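Local coordinates for protein putative glycoside hydrolase (PDB 4ONZ) that is a putative glycoside hydrolase built as a five-bladed beta-propeller, with its precise activity not established, at residues L19-V24 / V347-D352; V322-L327 / L334-G339. All blocks are in the same frame, centred on the assembly; numbering follows the deposited sequence.

Interaction 1 (L19-V24 / V347-D352)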
# COMPACT_ATOMS: atom_id res chain seq x y z
N LEU A 19 -14.68 -7.58 8.32
CA LEU A 19 -14.67 -8.28 9.60
C LEU A 19 -13.44 -9.19 9.71
O LEU A 19 -13.07 -9.86 8.74
CB LEU A 19 -15.95 -9.11 9.75
CG LEU A 19 -17.26 -8.34 9.60
CD1 LEU A 19 -18.45 -9.30 9.71
CD2 LEU A 19 -17.37 -7.22 10.63
N ARG A 20 -12.83 -9.19 10.89
CA ARG A 20 -11.67 -10.04 11.16
C ARG A 20 -12.17 -11.47 11.37
O ARG A 20 -13.00 -11.68 12.26
CB ARG A 20 -10.95 -9.55 12.42
CG ARG A 20 -10.45 -8.11 12.38
CD ARG A 20 -10.23 -7.57 13.79
NE ARG A 20 -9.69 -6.21 13.84
CZ ARG A 20 -10.41 -5.09 13.76
NH1 ARG A 20 -11.73 -5.13 13.57
NH2 ARG A 20 -9.80 -3.92 13.83
N PRO A 21 -11.70 -12.45 10.56
CA PRO A 21 -12.17 -13.83 10.81
C PRO A 21 -11.64 -14.31 12.15
O PRO A 21 -10.43 -14.19 12.41
CB PRO A 21 -11.59 -14.64 9.64
CG PRO A 21 -11.08 -13.64 8.66
CD PRO A 21 -10.77 -12.39 9.43
N GLU A 22 -12.51 -14.84 13.00
CA GLU A 22 -12.10 -15.26 14.34
C GLU A 22 -10.93 -16.27 14.33
O GLU A 22 -10.92 -17.23 13.57
CB GLU A 22 -13.27 -15.83 15.15
CG GLU A 22 -12.96 -15.94 16.64
CD GLU A 22 -14.14 -16.39 17.48
OE1 GLU A 22 -14.87 -17.30 17.05
OE2 GLU A 22 -14.31 -15.86 18.59
N GLY A 23 -9.95 -15.99 15.19
CA GLY A 23 -8.79 -16.84 15.40
C GLY A 23 -7.75 -17.03 14.33
O GLY A 23 -6.82 -17.79 14.54
N VAL A 24 -7.87 -16.36 13.19
CA VAL A 24 -6.91 -16.57 12.09
C VAL A 24 -5.74 -15.60 12.10
O VAL A 24 -4.70 -15.88 11.49
CB VAL A 24 -7.58 -16.50 10.70
CG1 VAL A 24 -8.81 -17.38 10.65
CG2 VAL A 24 -7.94 -15.06 10.31
N VAL A 347 -5.62 -9.95 8.20
CA VAL A 347 -6.63 -9.89 7.16
C VAL A 347 -8.02 -9.63 7.74
O VAL A 347 -8.33 -10.06 8.86
CB VAL A 347 -6.64 -11.21 6.33
CG1 VAL A 347 -7.11 -12.39 7.17
CG2 VAL A 347 -7.51 -11.08 5.09
N ALA A 348 -8.83 -8.90 6.97
CA ALA A 348 -10.24 -8.65 7.30
C ALA A 348 -11.00 -8.80 5.99
O ALA A 348 -10.45 -8.52 4.91
CB ALA A 348 -10.46 -7.28 7.92
N VAL A 349 -12.24 -9.24 6.07
CA VAL A 349 -13.01 -9.63 4.88
C VAL A 349 -14.37 -8.96 4.80
O VAL A 349 -15.06 -8.82 5.81
CB VAL A 349 -13.21 -11.16 4.91
CG1 VAL A 349 -13.87 -11.65 3.62
CG2 VAL A 349 -11.87 -11.86 5.14
N CYS A 350 -14.75 -8.56 3.58
CA CYS A 350 -16.04 -7.92 3.30
C CYS A 350 -16.80 -8.73 2.25
O CYS A 350 -16.27 -9.03 1.17
CB CYS A 350 -15.81 -6.51 2.78
SG CYS A 350 -17.29 -5.59 2.28
N ASP A 351 -18.04 -9.09 2.55
CA ASP A 351 -18.85 -9.87 1.61
C ASP A 351 -19.88 -9.03 0.84
O ASP A 351 -20.69 -9.59 0.10
CB ASP A 351 -19.49 -11.06 2.32
CG ASP A 351 -20.36 -10.66 3.48
OD1 ASP A 351 -20.88 -9.52 3.47
OD2 ASP A 351 -20.53 -11.48 4.40
N ASP A 352 -19.84 -7.71 1.00
CA ASP A 352 -20.74 -6.79 0.28
C ASP A 352 -19.96 -6.13 -0.86
O ASP A 352 -19.26 -5.14 -0.64
CB ASP A 352 -21.32 -5.74 1.23
CG ASP A 352 -22.28 -4.78 0.54
OD1 ASP A 352 -22.64 -5.01 -0.63
OD2 ASP A 352 -22.68 -3.79 1.19
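Leu19 and Val349 join the N-terminal part of the chain to strand 344-350, the outer strand of the last blade of the propeller, in an arrangement resembling the velcro closure by which many propellers seal their ring. The join is one antiparallel hydrogen-bonded pair. Leu19 N donates to Val349 O at 2.8 Å in a nearly straight bond (171°); in return Val349 N reaches Leu19 O at 2.9 Å, a little more bent. The same Leu19 O also receives the CA-H of Ala348, with Ala348 CA at 3.4 Å.

Beyond this pair apolar groups carry the contact. Pro21 lays its ring against the strand, with CG meeting Val349 CG2 at 4.0 Å, and the two side chains cross at about a right angle. Val349 holds CG1 anti to its backbone N (chi1 -174°), which leaves CG2 on the N side, where the proline lies. The neighbouring ring carbon Pro21 CD rests on Val347 O at 3.4 Å. Further along, Val24 points at the strand and sets CG2 against Val347 CG1 at 4.2 Å. Arg20 starts off away from the strand; its guanidinium makes a salt bridge through NE with Glu312, and its side chain lies on Tyr338.

A second hydrogen-bonded pair of the same kind would fall at Pro21 and Val347, but proline has no N-H to give. Val347 N is instead bonded by the side chain of Asn25, while Val347 O faces the Pro21 ring. The backbone pairing therefore amounts to a single bridge, and aliphatic contacts from Pro21 and Val24, together with the Asn25 bond, carry the join on along the strand.

Interaction 2 (V322-L327 / L334-G339)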
# COMPACT_ATOMS: atom_id res chain seq x y z
N VAL A 322 -2.99 -0.01 13.00
CA VAL A 322 -3.25 -0.79 11.80
C VAL A 322 -2.95 0.06 10.56
O VAL A 322 -3.20 1.27 10.56
CB VAL A 322 -4.70 -1.34 11.74
CG1 VAL A 322 -4.95 -2.26 12.92
CG2 VAL A 322 -5.74 -0.23 11.71
N PHE A 323 -2.39 -0.57 9.53
CA PHE A 323 -1.99 0.13 8.31
C PHE A 323 -2.42 -0.69 7.11
O PHE A 323 -1.84 -1.75 6.83
CB PHE A 323 -0.48 0.36 8.31
CG PHE A 323 -0.01 1.32 7.25
CD1 PHE A 323 -0.06 2.69 7.48
CD2 PHE A 323 0.50 0.87 6.05
CE1 PHE A 323 0.38 3.59 6.52
CE2 PHE A 323 0.94 1.76 5.10
CZ PHE A 323 0.89 3.12 5.33
N ILE A 324 -3.44 -0.20 6.42
CA ILE A 324 -4.09 -0.91 5.31
C ILE A 324 -3.34 -0.71 4.02
O ILE A 324 -3.08 0.43 3.63
CB ILE A 324 -5.54 -0.41 5.08
CG1 ILE A 324 -6.32 -0.32 6.40
CG2 ILE A 324 -6.27 -1.30 4.08
CD1 ILE A 324 -6.34 -1.58 7.23
N GLU A 325 -2.99 -1.80 3.34
CA GLU A 325 -2.15 -1.66 2.15
C GLU A 325 -2.45 -2.61 0.99
O GLU A 325 -1.96 -2.40 -0.13
CB GLU A 325 -0.70 -1.75 2.61
CG GLU A 325 0.38 -1.36 1.59
CD GLU A 325 1.74 -1.21 2.25
OE1 GLU A 325 1.79 -0.89 3.47
OE2 GLU A 325 2.78 -1.41 1.57
N GLY A 326 -3.25 -3.65 1.24
CA GLY A 326 -3.64 -4.60 0.21
C GLY A 326 -5.14 -4.78 0.15
O GLY A 326 -5.81 -4.81 1.18
N LEU A 327 -5.67 -4.91 -1.06
CA LEU A 327 -7.08 -5.10 -1.28
C LEU A 327 -7.28 -5.99 -2.50
O LEU A 327 -6.87 -5.65 -3.61
CB LEU A 327 -7.78 -3.76 -1.51
CG LEU A 327 -9.29 -3.83 -1.75
CD1 LEU A 327 -10.02 -4.40 -0.53
CD2 LEU A 327 -9.81 -2.44 -2.10
N LEU A 334 -14.18 -9.20 -0.71
CA LEU A 334 -13.02 -8.33 -0.68
C LEU A 334 -12.20 -8.67 0.56
O LEU A 334 -12.74 -8.73 1.66
CB LEU A 334 -13.43 -6.86 -0.65
CG LEU A 334 -13.91 -6.21 -1.94
CD1 LEU A 334 -14.46 -4.82 -1.64
CD2 LEU A 334 -12.78 -6.14 -2.96
N TYR A 335 -10.91 -8.92 0.35
CA TYR A 335 -9.97 -9.20 1.43
C TYR A 335 -9.03 -8.02 1.59
O TYR A 335 -8.33 -7.63 0.65
CB TYR A 335 -9.16 -10.46 1.13
CG TYR A 335 -9.98 -11.74 1.11
CD1 TYR A 335 -10.81 -12.04 0.04
CD2 TYR A 335 -9.90 -12.66 2.16
CE1 TYR A 335 -11.57 -13.19 0.02
CE2 TYR A 335 -10.66 -13.82 2.14
CZ TYR A 335 -11.49 -14.08 1.07
OH TYR A 335 -12.24 -15.23 1.04
N LEU A 336 -8.99 -7.48 2.81
CA LEU A 336 -8.16 -6.34 3.18
C LEU A 336 -6.95 -6.86 3.97
O LEU A 336 -7.12 -7.54 4.98
CB LEU A 336 -8.99 -5.43 4.08
CG LEU A 336 -8.59 -3.98 4.27
CD1 LEU A 336 -8.63 -3.28 2.92
CD2 LEU A 336 -9.55 -3.33 5.24
N TYR A 337 -5.74 -6.53 3.52
CA TYR A 337 -4.51 -6.95 4.19
C TYR A 337 -3.84 -5.74 4.78
O TYR A 337 -3.68 -4.71 4.11
CB TYR A 337 -3.58 -7.70 3.24
CG TYR A 337 -4.16 -9.03 2.85
CD1 TYR A 337 -4.00 -10.13 3.68
CD2 TYR A 337 -4.92 -9.17 1.69
CE1 TYR A 337 -4.56 -11.35 3.35
CE2 TYR A 337 -5.47 -10.38 1.36
CZ TYR A 337 -5.28 -11.47 2.20
OH TYR A 337 -5.85 -12.68 1.90
N TYR A 338 -3.43 -5.86 6.03
CA TYR A 338 -2.87 -4.73 6.75
C TYR A 338 -1.78 -5.13 7.70
O TYR A 338 -1.72 -6.29 8.14
CB TYR A 338 -3.98 -4.01 7.52
CG TYR A 338 -4.75 -4.82 8.57
CD1 TYR A 338 -5.80 -5.69 8.21
CD2 TYR A 338 -4.51 -4.64 9.92
CE1 TYR A 338 -6.52 -6.39 9.18
CE2 TYR A 338 -5.22 -5.33 10.89
CZ TYR A 338 -6.22 -6.20 10.52
OH TYR A 338 -6.91 -6.86 11.52
N GLY A 339 -0.91 -4.16 7.98
CA GLY A 339 0.13 -4.32 8.96
C GLY A 339 -0.55 -4.08 10.29
O GLY A 339 -1.34 -3.13 10.43
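Ile324 wedges between Leu336 and Tyr338 on one face of two antiparallel strands, touching each with a different branch. Its CG2 presses on Leu336 CD1 at 3.3 Å, tighter than an ordinary carbon contact, and the two side chains cross at about a right angle. Its other branch carries CD1 to Tyr338 CB at 3.4 Å and on toward the root of the ring. Tyr338 places CG between its backbone N and carbonyl carbon (chi1 60°), which brings the ring over beside Val322, whose CG1 meets Tyr338 CE2 at 3.7 Å on an oblique approach. At the far end of the strip Leu327 CD1 leans on Leu336 CD1 at 3.9 Å and also meets the tip of Leu334. The Tyr338 hydroxyl is hydrogen-bonded to Glu312, and Phe305 packs edge-to-face with its ring.

Phe323, Gly326 and Tyr337 belong to the opposite face. The Phe323 ring leads away from strand 334-339 and has Glu325 OE1 at its edge, in the ring plane. The Tyr337 side chain runs across the sheet, away from strand 322-327 and over Val347 of the neighbouring strand, and its OH is hydrogen-bonded to Gly92 O.

Between the faces, Phe323 and Gly339 make a reciprocal backbone pair. Further along, Tyr337 O is gripped by two donors, Glu325 N and Gly326 N, each at 3.1 Å, while Tyr337 N returns a bond to Gly326 O at 2.9 Å. The extra residue is taken up by Glu325, whose psi of -13° departs from the extended backbone on either side. This shift of register by one, with two N-H groups on one carbonyl, is a classic beta bulge in the hairpin formed by the two inner strands of a propeller blade.

Interactions 1 and 2 belong to one three-stranded blade and lie about 11 Å apart between centres. Strand 333-340 is the middle strand: Ala348 O and Leu336 N, and likewise Cys350 N and Leu334 O, are 2.8 Å apart in probable hydrogen bonds. Packing adds to this where Val347 CG2 meets Tyr337 CE1 at 3.4 Å. Glu312 is common to both, taking Arg20 NE in a salt bridge and Tyr338 OH in a hydrogen bond. In sequence, interaction 2 is nested inside the loop that interaction 1 closes. It also lies deeper in the propeller, where the nearest atoms of the Phe323 side chain and a bound unknown ligand, probably from the crystallisation liquor, are about 3 Å apart; such molecules often mark pockets.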